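Cytosolic IMP-GMP specific 5'-nucleotidase (Legionella pneumophila subsp. pneumophila, PDB 4OHF) probably hydrolyses purine nucleoside monophosphates such as IMP and GMP, acting as a magnesium-dependent cytosolic 5'-nucleotidase of the HAD clan. Local coordinates at residues F227-K230 with G231-W234; S259-P262 with E263-T266; A284-F287 with T288-G292. One frame throughout, in Å; residues are numbered along the deposited sequence.

Contact 1: F227-K230 with G231-W234; sequences FLDK and GEHW
Glu-232 folds back on Asp-229 and holds both polar ends of its backbone. The amide N of Glu-232 donates to Asp-229 O at 2.9 Å. In the other direction, Asp-229 N gives its hydrogen to Glu-232 OE2 at 3.0 Å. That donor lies well off the carboxylate plane, 52° out of it, so the bond is not made along the oxygen's in-plane directions. CG of Glu-232 sits beside its own backbone N (chi1 -82°), and the rest of the chain is extended; this carries the carboxylate alongside Asp-229, with the two side chains pointing the same way and their carboxylate planes 60° apart. Asp-229 OD2 and Glu-232 OE1 come within 3.6 Å, a meeting of like charges. Lys-196 of helix 189-200 forms salt bridges to Asp-229 OD2 and Glu-232 OE2, and its positive charge should offset that proximity.

The four residues Asp-229 to Glu-232 make a type II beta turn in the loop between helix 213-224 and strand 240-243. Gly-231 takes the third position with a positive phi, where a CB would run into the preceding carbonyl oxygen. The closer packing lies at the other end of the contact. There Leu-228 points toward the returning chain, its CD2 meeting Trp-234 CB at 3.9 Å, while the same leucine also touches Val-192 of helix 189-200. The buried indole of Trp-234 leads away from this point onto Lys-217, Leu-220 and Asp-221 of helix 213-224. The outer corner of the turn is the solvent side: Lys-230 and Gly-231 are exposed, and Lys-230 points away from the segment 231-234, although its CB and CG stay near Gly-231 N.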
ATOM      1  N   PHE B 227      37.310  33.451  11.407  1.00 58.11           N
ATOM      2  CA  PHE B 227      37.846  32.919  12.665  1.00 59.45           C
ATOM      3  C   PHE B 227      38.983  31.921  12.488  1.00 60.43           C
ATOM      4  O   PHE B 227      39.299  31.155  13.403  1.00 60.04           O
ATOM      5  CB  PHE B 227      36.727  32.244  13.460  1.00 58.57           C
ATOM      6  CG  PHE B 227      35.460  33.029  13.496  1.00 58.13           C
ATOM      7  CD1 PHE B 227      35.366  34.186  14.256  1.00 56.65           C
ATOM      8  CD2 PHE B 227      34.359  32.618  12.748  1.00 58.32           C
ATOM      9  CE1 PHE B 227      34.192  34.926  14.276  1.00 58.24           C
ATOM     10  CE2 PHE B 227      33.179  33.352  12.760  1.00 58.66           C
ATOM     11  CZ  PHE B 227      33.097  34.510  13.527  1.00 58.61           C
ATOM     12  N   LEU B 228      39.585  31.917  11.308  1.00 62.96           N
ATOM     13  CA  LEU B 228      40.695  31.015  11.027  1.00 66.20           C
ATOM     14  C   LEU B 228      42.009  31.784  11.165  1.00 68.87           C
ATOM     15  O   LEU B 228      42.071  32.971  10.852  1.00 69.40           O
ATOM     16  CB  LEU B 228      40.560  30.453   9.608  1.00 65.68           C
ATOM     17  CG  LEU B 228      39.778  29.160   9.317  1.00 65.82           C
ATOM     18  CD1 LEU B 228      38.615  28.976  10.270  1.00 65.99           C
ATOM     19  CD2 LEU B 228      39.308  29.207   7.872  1.00 64.04           C
ATOM     20  N   ASP B 229      43.054  31.118  11.644  1.00 72.14           N
ATOM     21  CA  ASP B 229      44.350  31.773  11.798  1.00 74.63           C
ATOM     22  C   ASP B 229      44.881  32.211  10.441  1.00 75.63           C
ATOM     23  O   ASP B 229      44.522  31.634   9.411  1.00 75.76           O
ATOM     24  CB  ASP B 229      45.353  30.828  12.459  1.00 77.20           C
ATOM     25  CG  ASP B 229      45.039  30.577  13.919  1.00 79.16           C
ATOM     26  OD1 ASP B 229      45.028  31.558  14.694  1.00 79.79           O
ATOM     27  OD2 ASP B 229      44.803  29.406  14.291  1.00 81.23           O
ATOM     28  N   LYS B 230      45.728  33.237  10.440  1.00 76.72           N
ATOM     29  CA  LYS B 230      46.306  33.744   9.196  1.00 77.73           C
ATOM     30  C   LYS B 230      46.929  32.578   8.421  1.00 76.48           C
ATOM     31  O   LYS B 230      47.770  31.851   8.951  1.00 75.70           O
ATOM     32  CB  LYS B 230      47.377  34.800   9.503  1.00 80.42           C
ATOM     33  CG  LYS B 230      47.630  35.793   8.370  1.00 82.69           C
ATOM     34  CD  LYS B 230      46.379  36.636   8.091  1.00 85.38           C
ATOM     35  CE  LYS B 230      46.575  37.607   6.921  1.00 86.28           C
ATOM     36  NZ  LYS B 230      47.635  38.624   7.181  1.00 86.39           N
ATOM     37  N   GLY B 231      46.504  32.395   7.173  1.00 75.23           N
ATOM     38  CA  GLY B 231      47.038  31.304   6.375  1.00 74.29           C
ATOM     39  C   GLY B 231      46.130  30.083   6.251  1.00 73.94           C
ATOM     40  O   GLY B 231      46.110  29.420   5.204  1.00 73.80           O
ATOM     41  N   GLU B 232      45.386  29.770   7.312  1.00 71.67           N
ATOM     42  CA  GLU B 232      44.476  28.627   7.293  1.00 69.34           C
ATOM     43  C   GLU B 232      43.388  28.801   6.231  1.00 66.63           C
ATOM     44  O   GLU B 232      43.141  29.908   5.767  1.00 66.30           O
ATOM     45  CB  GLU B 232      43.839  28.427   8.678  1.00 69.35           C
ATOM     46  CG  GLU B 232      44.723  27.668   9.668  1.00 70.15           C
ATOM     47  CD  GLU B 232      44.090  27.509  11.047  1.00 70.08           C
ATOM     48  OE1 GLU B 232      44.642  26.745  11.869  1.00 70.25           O
ATOM     49  OE2 GLU B 232      43.054  28.148  11.317  1.00 68.69           O
ATOM     50  N   HIS B 233      42.758  27.696   5.843  1.00 64.17           N
ATOM     51  CA  HIS B 233      41.695  27.708   4.843  1.00 61.98           C
ATOM     52  C   HIS B 233      40.533  26.901   5.377  1.00 59.68           C
ATOM     53  O   HIS B 233      40.737  25.804   5.882  1.00 58.93           O
ATOM     54  CB  HIS B 233      42.211  27.087   3.557  1.00 63.57           C
ATOM     55  CG  HIS B 233      43.346  27.843   2.953  1.00 66.19           C
ATOM     56  ND1 HIS B 233      43.160  28.962   2.167  1.00 67.18           N
ATOM     57  CD2 HIS B 233      44.684  27.685   3.074  1.00 66.54           C
ATOM     58  CE1 HIS B 233      44.336  29.460   1.832  1.00 66.65           C
ATOM     59  NE2 HIS B 233      45.276  28.704   2.370  1.00 67.40           N
ATOM     60  N   TRP B 234      39.314  27.421   5.258  1.00 57.17           N
ATOM     61  CA  TRP B 234      38.169  26.692   5.791  1.00 55.42           C
ATOM     62  C   TRP B 234      38.103  25.269   5.291  1.00 53.38           C
ATOM     63  O   TRP B 234      37.612  24.394   5.989  1.00 55.03           O
ATOM     64  CB  TRP B 234      36.847  27.406   5.485  1.00 56.10           C
ATOM     65  CG  TRP B 234      36.495  27.536   4.038  1.00 55.45           C
ATOM     66  CD1 TRP B 234      36.681  28.631   3.245  1.00 56.41           C
ATOM     67  CD2 TRP B 234      35.855  26.554   3.220  1.00 54.89           C
ATOM     68  NE1 TRP B 234      36.190  28.392   1.985  1.00 55.62           N
ATOM     69  CE2 TRP B 234      35.676  27.123   1.943  1.00 55.14           C
ATOM     70  CE3 TRP B 234      35.413  25.245   3.441  1.00 54.95           C
ATOM     71  CZ2 TRP B 234      35.074  26.428   0.891  1.00 54.51           C
ATOM     72  CZ3 TRP B 234      34.818  24.555   2.394  1.00 54.65           C
ATOM     73  CH2 TRP B 234      34.653  25.150   1.136  1.00 53.91           C
TER

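Contact 2: S259-P262 with E263-T266; sequences SVNP and ENGT
Asn-261 and Thr-266 face each other where the chain reverses, the directions of 259-262 and 263-266 being 147° apart, and Asn-261 N donates to Thr-266 O at 2.9 Å in a nearly straight bond. A weak bond from Gly-265 N to Asn-261 O draws in the loop beyond it.

The side chain of Asn-261 points into the bend and bonds the amides there. Its CG lies opposite the backbone N (chi1 -178°), which sends OD1 toward the amides that follow. Asn-261 OD1 accepts from Glu-263 N at 3.0 Å and from Asn-264 N at 3.3 Å, the two donors approaching from opposite faces of the amide plane. This loop is the connection of a beta-hairpin: strands 257-260 and 267-269 run antiparallel at one end of the large mixed sheet, and Ser-259 is bonded to Thr-268 through the backbone. The side-chain carbonyl of Asn-264 forms an Asx turn. Asn-264 OD1 takes Thr-266 N in the carbonyl plane at 2.6 Å, and also the hydroxyl OG1 of Thr-266 at 2.7 Å. The amides of Asn-261 and Asn-264 are turned only 26° from each other, although the side chains cross at about a right angle. Val-260, on the buried side, rests on Met-267 and Val-278, whereas Thr-266 packs against Thr-268 of the second subunit.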
ATOM      1  N   SER B 259      32.416  14.002  -9.209  1.00 47.46           N
ATOM      2  CA  SER B 259      33.577  14.670  -8.645  1.00 47.91           C
ATOM      3  C   SER B 259      33.596  16.123  -9.093  1.00 47.80           C
ATOM      4  O   SER B 259      33.461  16.409 -10.282  1.00 49.19           O
ATOM      5  CB  SER B 259      34.848  13.960  -9.088  1.00 46.92           C
ATOM      6  OG  SER B 259      35.972  14.546  -8.469  1.00 47.49           O
ATOM      7  N   VAL B 260      33.753  17.041  -8.146  1.00 47.41           N
ATOM      8  CA  VAL B 260      33.765  18.454  -8.485  1.00 49.19           C
ATOM      9  C   VAL B 260      35.155  19.051  -8.456  1.00 50.62           C
ATOM     10  O   VAL B 260      35.892  18.879  -7.482  1.00 50.08           O
ATOM     11  CB  VAL B 260      32.880  19.287  -7.523  1.00 48.92           C
ATOM     12  CG1 VAL B 260      32.736  20.707  -8.047  1.00 46.10           C
ATOM     13  CG2 VAL B 260      31.525  18.645  -7.365  1.00 48.24           C
ATOM     14  N   ASN B 261      35.509  19.741  -9.537  1.00 52.75           N
ATOM     15  CA  ASN B 261      36.790  20.424  -9.634  1.00 55.14           C
ATOM     16  C   ASN B 261      36.586  21.652  -8.744  1.00 56.95           C
ATOM     17  O   ASN B 261      35.778  22.523  -9.061  1.00 56.34           O
ATOM     18  CB  ASN B 261      37.041  20.842 -11.082  1.00 57.17           C
ATOM     19  CG  ASN B 261      38.384  21.517 -11.276  1.00 58.88           C
ATOM     20  OD1 ASN B 261      38.639  22.606 -10.748  1.00 61.40           O
ATOM     21  ND2 ASN B 261      39.253  20.874 -12.042  1.00 58.85           N
ATOM     22  N   PRO B 262      37.311  21.726  -7.614  1.00 59.23           N
ATOM     23  CA  PRO B 262      37.213  22.834  -6.656  1.00 62.44           C
ATOM     24  C   PRO B 262      37.468  24.233  -7.208  1.00 65.86           C
ATOM     25  O   PRO B 262      36.981  25.222  -6.644  1.00 66.35           O
ATOM     26  CB  PRO B 262      38.202  22.431  -5.565  1.00 60.86           C
ATOM     27  CG  PRO B 262      39.222  21.650  -6.313  1.00 60.65           C
ATOM     28  CD  PRO B 262      38.393  20.804  -7.232  1.00 59.33           C
ATOM     29  N   GLU B 263      38.216  24.317  -8.308  1.00 68.29           N
ATOM     30  CA  GLU B 263      38.514  25.606  -8.922  1.00 70.87           C
ATOM     31  C   GLU B 263      37.353  26.109  -9.765  1.00 70.83           C
ATOM     32  O   GLU B 263      36.577  26.964  -9.328  1.00 71.25           O
ATOM     33  CB  GLU B 263      39.767  25.529  -9.811  1.00 73.75           C
ATOM     34  CG  GLU B 263      41.092  25.359  -9.064  1.00 77.99           C
ATOM     35  CD  GLU B 263      41.359  23.922  -8.641  1.00 80.57           C
ATOM     36  OE1 GLU B 263      41.442  23.049  -9.540  1.00 82.14           O
ATOM     37  OE2 GLU B 263      41.488  23.670  -7.417  1.00 80.26           O
ATOM     38  N   ASN B 264      37.239  25.557 -10.971  1.00 70.86           N
ATOM     39  CA  ASN B 264      36.207  25.957 -11.922  1.00 70.84           C
ATOM     40  C   ASN B 264      34.800  25.423 -11.658  1.00 69.72           C
ATOM     41  O   ASN B 264      33.817  26.075 -12.017  1.00 71.02           O
ATOM     42  CB  ASN B 264      36.642  25.582 -13.338  1.00 70.60           C
ATOM     43  CG  ASN B 264      36.891  24.098 -13.495  1.00 71.55           C
ATOM     44  OD1 ASN B 264      35.990  23.280 -13.300  1.00 70.45           O
ATOM     45  ND2 ASN B 264      38.119  23.741 -13.851  1.00 71.36           N
ATOM     46  N   GLY B 265      34.694  24.244 -11.053  1.00 67.88           N
ATOM     47  CA  GLY B 265      33.378  23.696 -10.759  1.00 66.09           C
ATOM     48  C   GLY B 265      32.882  22.574 -11.664  1.00 64.15           C
ATOM     49  O   GLY B 265      31.892  21.901 -11.347  1.00 63.83           O
ATOM     50  N   THR B 266      33.557  22.365 -12.790  1.00 60.43           N
ATOM     51  CA  THR B 266      33.166  21.315 -13.717  1.00 57.82           C
ATOM     52  C   THR B 266      33.171  19.982 -12.978  1.00 56.53           C
ATOM     53  O   THR B 266      33.833  19.839 -11.950  1.00 56.29           O
ATOM     54  CB  THR B 266      34.132  21.244 -14.923  1.00 58.85           C
ATOM     55  OG1 THR B 266      35.446  20.881 -14.474  1.00 57.93           O
ATOM     56  CG2 THR B 266      34.187  22.601 -15.636  1.00 58.42           C
TER

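Contact 3: A284-F287 with T288-G292; sequences AKKF and TEDLG
Ala-284 O is gripped twice by Thr-288. Thr-288 N lies 2.9 Å from Ala-284 O, nearly in line with the carbonyl bond. The hydroxyl of the same residue donates from above the carbonyl plane, with Thr-288 OG1 3.0 Å from Ala-284 O. OG1 stands beside its own backbone N (chi1 -57°), within reach of the carbonyl one turn back, and it also bonds Trp-318 NE1, so this hydroxyl ties the helix to a neighbouring loop.

Two lysine-carboxylate pairs, each four residues apart, differ in strength. Lys-286 NZ approaches Asp-290 OD2 on its syn side at 2.7 Å, 20° out of the carboxylate plane, and the ammonium also bonds Gly-272 O. Lys-285 NZ reaches Glu-289 OE2 only weakly, at 3.2 Å, on an exposed part of the surface.

Helix 284-290 lies on the crossover from strand 277-281 to strand 298-302, two parallel strands of the Rossmann-like HAD sheet separated by three others. Phe-287 turns its ring to that sheet, meeting Phe-240 edge-to-face and touching Ile-242, Phe-257 and Ile-298. Leu-291 CD1 sits over one face of the ring in a CH-pi contact, 16° off the ring normal, and Leu-291 also touches Phe-240. A Schellman motif ends the helix: Gly-292 has positive phi, and Gly-292 N donates to Glu-289 O at 2.7 Å.

Phe-287 and Leu-291 thus make an apolar seam on the sheet. Lys-286 and Asp-290 are tied to the 272-274 loop beside it, whereas Lys-285 and Glu-289 face solvent; the negative Asp-290 and Glu-289 near the C-terminal end of helix 284-290 are met by lysines, which would probably temper their unfavourable interaction with the helix dipole.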
ATOM      1  N   ALA B 284      24.657   7.505   0.708  1.00 41.44           N
ATOM      2  CA  ALA B 284      25.299   7.040   1.938  1.00 43.27           C
ATOM      3  C   ALA B 284      25.971   5.687   1.822  1.00 44.33           C
ATOM      4  O   ALA B 284      27.070   5.491   2.336  1.00 44.71           O
ATOM      5  CB  ALA B 284      24.291   7.000   3.064  1.00 44.59           C
ATOM      6  N   LYS B 285      25.295   4.753   1.167  1.00 45.47           N
ATOM      7  CA  LYS B 285      25.820   3.410   0.990  1.00 47.74           C
ATOM      8  C   LYS B 285      27.258   3.438   0.464  1.00 47.57           C
ATOM      9  O   LYS B 285      28.179   2.933   1.113  1.00 45.96           O
ATOM     10  CB  LYS B 285      24.918   2.639   0.023  1.00 50.90           C
ATOM     11  CG  LYS B 285      25.412   1.252  -0.364  1.00 55.03           C
ATOM     12  CD  LYS B 285      25.253   0.242   0.754  1.00 58.90           C
ATOM     13  CE  LYS B 285      24.638  -1.068   0.235  1.00 60.47           C
ATOM     14  NZ  LYS B 285      25.358  -1.631  -0.947  1.00 60.70           N
ATOM     15  N   LYS B 286      27.451   4.046  -0.704  1.00 47.18           N
ATOM     16  CA  LYS B 286      28.782   4.114  -1.291  1.00 47.74           C
ATOM     17  C   LYS B 286      29.787   4.878  -0.439  1.00 48.71           C
ATOM     18  O   LYS B 286      30.944   4.483  -0.344  1.00 48.62           O
ATOM     19  CB  LYS B 286      28.719   4.732  -2.691  1.00 45.06           C
ATOM     20  CG  LYS B 286      30.081   4.908  -3.338  1.00 41.05           C
ATOM     21  CD  LYS B 286      29.953   4.982  -4.848  1.00 42.16           C
ATOM     22  CE  LYS B 286      31.196   5.584  -5.482  1.00 43.00           C
ATOM     23  NZ  LYS B 286      32.433   4.774  -5.255  1.00 41.00           N
ATOM     24  N   PHE B 287      29.335   5.966   0.180  1.00 49.71           N
ATOM     25  CA  PHE B 287      30.195   6.800   1.014  1.00 51.47           C
ATOM     26  C   PHE B 287      30.767   6.004   2.169  1.00 52.70           C
ATOM     27  O   PHE B 287      31.966   6.046   2.446  1.00 52.53           O
ATOM     28  CB  PHE B 287      29.395   7.999   1.550  1.00 51.06           C
ATOM     29  CG  PHE B 287      30.187   8.919   2.439  1.00 50.15           C
ATOM     30  CD1 PHE B 287      30.315   8.661   3.803  1.00 49.71           C
ATOM     31  CD2 PHE B 287      30.807  10.056   1.912  1.00 51.67           C
ATOM     32  CE1 PHE B 287      31.046   9.520   4.634  1.00 49.26           C
ATOM     33  CE2 PHE B 287      31.542  10.924   2.730  1.00 49.70           C
ATOM     34  CZ  PHE B 287      31.658  10.652   4.094  1.00 49.59           C
ATOM     35  N   THR B 288      29.891   5.273   2.840  1.00 55.08           N
ATOM     36  CA  THR B 288      30.279   4.463   3.981  1.00 56.97           C
ATOM     37  C   THR B 288      31.219   3.323   3.576  1.00 59.08           C
ATOM     38  O   THR B 288      32.171   2.994   4.299  1.00 58.81           O
ATOM     39  CB  THR B 288      29.024   3.896   4.673  1.00 56.87           C
ATOM     40  OG1 THR B 288      28.172   4.982   5.062  1.00 53.99           O
ATOM     41  CG2 THR B 288      29.408   3.077   5.908  1.00 55.83           C
ATOM     42  N   GLU B 289      30.958   2.723   2.418  1.00 59.44           N
ATOM     43  CA  GLU B 289      31.799   1.632   1.945  1.00 60.36           C
ATOM     44  C   GLU B 289      33.190   2.143   1.598  1.00 60.56           C
ATOM     45  O   GLU B 289      34.189   1.631   2.101  1.00 59.42           O
ATOM     46  CB  GLU B 289      31.157   0.961   0.725  1.00 61.29           C
ATOM     47  CG  GLU B 289      30.399  -0.324   1.045  1.00 61.56           C
ATOM     48  CD  GLU B 289      29.281  -0.618   0.055  1.00 63.58           C
ATOM     49  OE1 GLU B 289      29.490  -0.404  -1.161  1.00 63.15           O
ATOM     50  OE2 GLU B 289      28.192  -1.072   0.497  1.00 63.85           O
ATOM     51  N   ASP B 290      33.250   3.171   0.755  1.00 61.23           N
ATOM     52  CA  ASP B 290      34.521   3.742   0.332  1.00 61.58           C
ATOM     53  C   ASP B 290      35.378   4.290   1.466  1.00 62.08           C
ATOM     54  O   ASP B 290      36.580   4.461   1.296  1.00 64.05           O
ATOM     55  CB  ASP B 290      34.296   4.827  -0.721  1.00 62.35           C
ATOM     56  CG  ASP B 290      33.584   4.302  -1.949  1.00 62.90           C
ATOM     57  OD1 ASP B 290      33.664   3.084  -2.212  1.00 63.20           O
ATOM     58  OD2 ASP B 290      32.952   5.109  -2.658  1.00 64.84           O
ATOM     59  N   LEU B 291      34.782   4.581   2.618  1.00 61.61           N
ATOM     60  CA  LEU B 291      35.568   5.073   3.745  1.00 60.75           C
ATOM     61  C   LEU B 291      35.940   3.899   4.638  1.00 60.14           C
ATOM     62  O   LEU B 291      36.615   4.060   5.655  1.00 60.41           O
ATOM     63  CB  LEU B 291      34.788   6.113   4.545  1.00 61.30           C
ATOM     64  CG  LEU B 291      35.069   7.559   4.138  1.00 61.79           C
ATOM     65  CD1 LEU B 291      33.827   8.199   3.557  1.00 62.04           C
ATOM     66  CD2 LEU B 291      35.550   8.327   5.342  1.00 62.54           C
ATOM     67  N   GLY B 292      35.485   2.715   4.244  1.00 59.12           N
ATOM     68  CA  GLY B 292      35.769   1.512   4.999  1.00 57.37           C
ATOM     69  C   GLY B 292      35.512   1.640   6.488  1.00 57.07           C
ATOM     70  O   GLY B 292      36.416   1.436   7.300  1.00 56.93           O
TER

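Overall arrangement
The contacts follow one another along the chain in the order 1, 2, 3, each closing before the next opens, and none touches another. Centre to centre, contacts 1 and 2 are about 22 Å apart, as are 2 and 3, while 1 and 3 are about 30 Å apart. All belong to the region around the mixed HAD sheet: contact 1 leads from helix 213-224 into strand 240-243, contact 2 joins the outermost strand 267-269 to its antiparallel neighbour 257-260, and contact 3 packs helix 284-290 against the sheet's face. Contacts 1 and 2 are surface turns, contact 3 partly buried. None of the three lies at the magnesium or GMP sites; they join peripheral parts of the sheet region.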